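Local structure of protein A52 (Vaccinia virus, 2VVW) at residues G42-F45 / N46-K50; H136-D139 / K140-S143. The protein suppresses host innate immunity as a Bcl-2-like protein, binding IRAK2 to inhibit NF-kappa-B signalling and TRAF6 to activate p38. All blocks are in the same frame, centred on the assembly; numbering follows the deposited sequence.

Interaction 1. Residues G42-F45 / N46-K50; sequences GRLF and NEIKK
The carbonyl oxygen of Arg43 is gripped twice: the amide of Glu47 donates to Arg43 O at 3.0 Å, and a water donates to the same oxygen at 2.9 Å. This is the opening of the short helix 43-49 of the Bcl-2-like fold, with Gly42 at the N-cap. Four successive i to i+4 bonds run from Gly42 O-Asn46 N to Phe45 O-Lys49 N, the last the shortest at 2.8 Å. Glu47 CG lies beside its own backbone N (chi1 -72°), 3.4 Å from Arg43 O, and the bend at chi2 (-58°) then sets where the carboxylate goes. The same water gives its other hydrogen to Glu47 OE2 at 2.8 Å, bridging carbonyl and carboxylate. Glu47 OE2 also takes a salt bridge from Lys50 NZ at 3.1 Å, so water and ammonium together should limit the turning of the carboxylate. On the buried side Ile48 meets Leu44, four residues back, and Phe45, three back. Phe45 also packs edge-to-face with Tyr28 and Tyr41, while Leu44 and Ile48 rest on Ile24 of helix 21-35. Ile48 CG1 lies beside the backbone N (chi1 -63°), which directs the chain back along the helix until its CD1 stands 4.3 Å from Leu44 CD1 and obliquely by the Phe45 ring.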
loop_
_atom_site.group_PDB
_atom_site.type_symbol
_atom_site.label_atom_id
_atom_site.label_comp_id
_atom_site.label_asym_id
_atom_site.label_seq_id
_atom_site.Cartn_x
_atom_site.Cartn_y
_atom_site.Cartn_z
ATOM N N GLY A 42 -3.179 -9.277 12.447
ATOM C CA GLY A 42 -2.498 -9.524 13.714
ATOM C C GLY A 42 -3.214 -8.835 14.857
ATOM O O GLY A 42 -4.275 -8.220 14.667
ATOM N N ARG A 43 -2.642 -8.941 16.054
ATOM C CA ARG A 43 -3.226 -8.321 17.234
ATOM C C ARG A 43 -3.211 -6.798 17.132
ATOM O O ARG A 43 -4.107 -6.122 17.640
ATOM C CB ARG A 43 -2.488 -8.771 18.493
ATOM C CG ARG A 43 -2.742 -10.227 18.818
ATOM C CD ARG A 43 -2.462 -10.551 20.266
ATOM N NE ARG A 43 -1.175 -11.205 20.452
ATOM C CZ ARG A 43 -0.916 -12.476 20.141
ATOM N NH1 ARG A 43 -1.856 -13.253 19.600
ATOM N NH2 ARG A 43 0.300 -12.972 20.358
ATOM N N LEU A 44 -2.202 -6.250 16.473
ATOM C CA LEU A 44 -2.101 -4.794 16.374
ATOM C C LEU A 44 -3.275 -4.193 15.588
ATOM O O LEU A 44 -3.982 -3.331 16.091
ATOM C CB LEU A 44 -0.769 -4.389 15.749
ATOM C CG LEU A 44 -0.605 -2.898 15.450
ATOM C CD1 LEU A 44 -0.805 -2.073 16.712
ATOM C CD2 LEU A 44 0.767 -2.642 14.806
ATOM N N PHE A 45 -3.450 -4.618 14.345
ATOM C CA PHE A 45 -4.597 -4.202 13.530
ATOM C C PHE A 45 -5.928 -4.570 14.190
ATOM O O PHE A 45 -6.876 -3.803 14.112
ATOM C CB PHE A 45 -4.546 -4.839 12.121
ATOM C CG PHE A 45 -3.596 -4.145 11.147
ATOM C CD1 PHE A 45 -2.678 -3.207 11.570
ATOM C CD2 PHE A 45 -3.626 -4.475 9.802
ATOM C CE1 PHE A 45 -1.822 -2.605 10.662
ATOM C CE2 PHE A 45 -2.787 -3.868 8.888
ATOM C CZ PHE A 45 -1.872 -2.945 9.326
ATOM N N ASN A 46 -6.001 -5.732 14.830
ATOM C CA ASN A 46 -7.242 -6.104 15.527
ATOM C C ASN A 46 -7.623 -5.116 16.660
ATOM O O ASN A 46 -8.810 -4.879 16.909
ATOM C CB ASN A 46 -7.199 -7.557 16.023
ATOM C CG ASN A 46 -7.546 -8.573 14.927
ATOM O OD1 ASN A 46 -8.237 -8.263 13.947
ATOM N ND2 ASN A 46 -7.071 -9.797 15.101
ATOM N N GLU A 47 -6.632 -4.516 17.318
ATOM C CA GLU A 47 -6.910 -3.459 18.303
ATOM C C GLU A 47 -7.378 -2.171 17.636
ATOM O O GLU A 47 -8.322 -1.518 18.116
ATOM C CB GLU A 47 -5.683 -3.155 19.174
ATOM C CG GLU A 47 -5.367 -4.231 20.180
ATOM C CD GLU A 47 -6.527 -4.515 21.129
ATOM O OE1 GLU A 47 -7.124 -3.549 21.645
ATOM O OE2 GLU A 47 -6.837 -5.704 21.358
ATOM N N ILE A 48 -6.724 -1.807 16.538
ATOM C CA ILE A 48 -7.082 -0.595 15.823
ATOM C C ILE A 48 -8.513 -0.726 15.288
ATOM O O ILE A 48 -9.277 0.235 15.311
ATOM C CB ILE A 48 -6.091 -0.255 14.707
ATOM C CG1 ILE A 48 -4.702 0.036 15.300
ATOM C CG2 ILE A 48 -6.577 0.977 13.922
ATOM C CD1 ILE A 48 -3.636 0.153 14.290
ATOM N N LYS A 49 -8.876 -1.931 14.856
ATOM C CA LYS A 49 -10.223 -2.219 14.364
ATOM C C LYS A 49 -11.307 -1.945 15.419
ATOM O O LYS A 49 -12.431 -1.559 15.089
ATOM C CB LYS A 49 -10.285 -3.664 13.868
ATOM C CG LYS A 49 -11.631 -4.054 13.286
ATOM C CD LYS A 49 -11.554 -5.219 12.286
ATOM C CE LYS A 49 -11.361 -6.562 12.941
ATOM N NZ LYS A 49 -11.977 -7.661 12.118
ATOM N N LYS A 50 -10.963 -2.114 16.693
ATOM C CA LYS A 50 -11.889 -1.796 17.766
ATOM C C LYS A 50 -12.253 -0.303 17.809
ATOM O O LYS A 50 -13.272 0.051 18.390
ATOM C CB LYS A 50 -11.343 -2.281 19.116
ATOM C CG LYS A 50 -11.180 -3.780 19.194
ATOM C CD LYS A 50 -10.695 -4.212 20.560
ATOM C CE LYS A 50 -10.392 -5.704 20.588
ATOM N NZ LYS A 50 -9.875 -6.126 21.915
HETATM O O HOH W 1 -5.680 -7.576 19.626
#

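Interaction 2. Residues H136-D139 / K140-S143; sequences HMLD and KIKS
The first two turns of helix 135-153, the last helix of the chain, are joined here by four consecutive i to i+4 backbone bonds from Lys140, Ile141, Lys142 and Ser143 back to His136, Met137, Leu138 and Asp139. Ahead of them, Asn134 OD1 accepts a bond from Met137 N. On the outer surface, the aliphatic part of Lys140 lies across two side chains. Its CD is 3.8 Å from His136 NE2, set obliquely to the imidazole, and 4.2 Å from Met137 SD. The His136 ring reaches forward to this lysine because its CG stands opposite the backbone N (chi1 -179°), while the Lys140 chain turns at chi3 and chi4 and carries the ammonium past the ring. Lys140 NZ does not touch NE2, and its nearness would probably disfavour a protonated imidazole. Farther round the helix, Asp139 O accepts the amide of Ser143 at 3.1 Å and a hydrogen from a water at 2.8 Å; that water also bonds to Ser143 OG at 3.2 Å, stitching hydroxyl and carbonyl together. Ile141 CG1 lies beside its own backbone N (chi1 -70°), and so close over Met137 O, at 3.3 Å. The inner face is apolar, with Ile141 CD1 meeting Leu138 CD2 at 4.3 Å. Ile141 then leans on Val96 and Ile103 of helix 96-115, whereas Leu138 touches Met21 and Leu25 of helix 21-35. Beside Leu138, on the side of helix 21-35, the extended chain of Lys142 takes NZ to Asp19 O, with weak bonds to Asp17 O and Leu16 O. Polar and charged groups outside with branched aliphatic ones inside are typical of an amphipathic helix in the helical bundle of a Bcl-2-like fold.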
loop_
_atom_site.group_PDB
_atom_site.type_symbol
_atom_site.label_atom_id
_atom_site.label_comp_id
_atom_site.label_asym_id
_atom_site.label_seq_id
_atom_site.Cartn_x
_atom_site.Cartn_y
_atom_site.Cartn_z
ATOM N N HIS A 136 2.062 14.498 18.984
ATOM C CA HIS A 136 1.741 14.368 20.405
ATOM C C HIS A 136 0.601 13.382 20.618
ATOM O O HIS A 136 0.691 12.476 21.448
ATOM C CB HIS A 136 1.379 15.738 20.982
ATOM C CG HIS A 136 1.059 15.716 22.443
ATOM N ND1 HIS A 136 2.029 15.778 23.419
ATOM C CD2 HIS A 136 -0.128 15.660 23.094
ATOM C CE1 HIS A 136 1.456 15.758 24.610
ATOM N NE2 HIS A 136 0.148 15.677 24.440
ATOM N N MET A 137 -0.453 13.532 19.828
ATOM C CA MET A 137 -1.604 12.625 19.888
ATOM C C MET A 137 -1.292 11.226 19.397
ATOM O O MET A 137 -1.787 10.253 19.975
ATOM C CB MET A 137 -2.789 13.200 19.098
ATOM C CG MET A 137 -3.455 14.382 19.770
ATOM S SD MET A 137 -4.088 13.959 21.415
ATOM C CE MET A 137 -4.553 15.574 22.007
ATOM N N LEU A 138 -0.496 11.112 18.335
ATOM C CA LEU A 138 -0.071 9.797 17.879
ATOM C C LEU A 138 0.692 9.062 18.986
ATOM O O LEU A 138 0.423 7.893 19.244
ATOM C CB LEU A 138 0.766 9.878 16.604
ATOM C CG LEU A 138 0.058 10.263 15.311
ATOM C CD1 LEU A 138 1.099 10.439 14.216
ATOM C CD2 LEU A 138 -0.996 9.218 14.917
ATOM N N ASP A 139 1.614 9.748 19.661
ATOM C CA ASP A 139 2.300 9.170 20.830
ATOM C C ASP A 139 1.323 8.620 21.874
ATOM O O ASP A 139 1.541 7.549 22.442
ATOM C CB ASP A 139 3.188 10.211 21.522
ATOM C CG ASP A 139 4.449 10.540 20.744
ATOM O OD1 ASP A 139 4.916 9.693 19.960
ATOM O OD2 ASP A 139 5.000 11.655 20.939
ATOM N N LYS A 140 0.274 9.373 22.165
ATOM C CA LYS A 140 -0.706 8.954 23.177
ATOM C C LYS A 140 -1.506 7.747 22.706
ATOM O O LYS A 140 -1.775 6.820 23.489
ATOM C CB LYS A 140 -1.643 10.115 23.533
ATOM C CG LYS A 140 -0.912 11.263 24.248
ATOM C CD LYS A 140 -1.837 12.433 24.582
ATOM C CE LYS A 140 -2.328 12.356 26.027
ATOM N NZ LYS A 140 -1.232 12.616 27.027
ATOM N N ILE A 141 -1.862 7.745 21.423
ATOM C CA ILE A 141 -2.589 6.615 20.843
ATOM C C ILE A 141 -1.751 5.335 20.945
ATOM O O ILE A 141 -2.264 4.260 21.295
ATOM C CB ILE A 141 -2.960 6.871 19.369
ATOM C CG1 ILE A 141 -4.044 7.964 19.249
ATOM C CG2 ILE A 141 -3.483 5.591 18.717
ATOM C CD1 ILE A 141 -4.103 8.648 17.872
ATOM N N LYS A 142 -0.461 5.467 20.629
ATOM C CA LYS A 142 0.499 4.357 20.688
ATOM C C LYS A 142 0.560 3.748 22.090
ATOM O O LYS A 142 0.466 2.533 22.248
ATOM C CB LYS A 142 1.887 4.839 20.258
ATOM C CG LYS A 142 2.864 3.721 19.948
ATOM C CD LYS A 142 4.269 4.263 19.740
ATOM C CE LYS A 142 5.213 3.165 19.303
ATOM N NZ LYS A 142 6.533 3.708 18.943
ATOM N N SER A 143 0.690 4.608 23.098
ATOM C CA SER A 143 0.682 4.181 24.492
ATOM C C SER A 143 -0.568 3.416 24.866
ATOM O O SER A 143 -0.490 2.414 25.556
ATOM C CB SER A 143 0.839 5.375 25.421
ATOM O OG SER A 143 2.131 5.916 25.283
HETATM O O HOH W 2 4.103 6.519 22.793
#

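Interaction 1 comes first along the chain, on the short helix 43-49, and interaction 2 follows much later, at the start of helix 135-153. Their centres lie 16 Å apart and their nearest atoms about 7 Å, so they do not touch, yet both rest on helix 21-35, which they share as a neighbour. Farther down helix 135-153, Leu145, Arg148 and Val152 meet Glu47. The last helix thus runs from interaction 2 towards the region of interaction 1, bringing the C-terminal helix against an early helix of the all-helical, Bcl-2-like domain. Neither contact touches the other chain of the assembly.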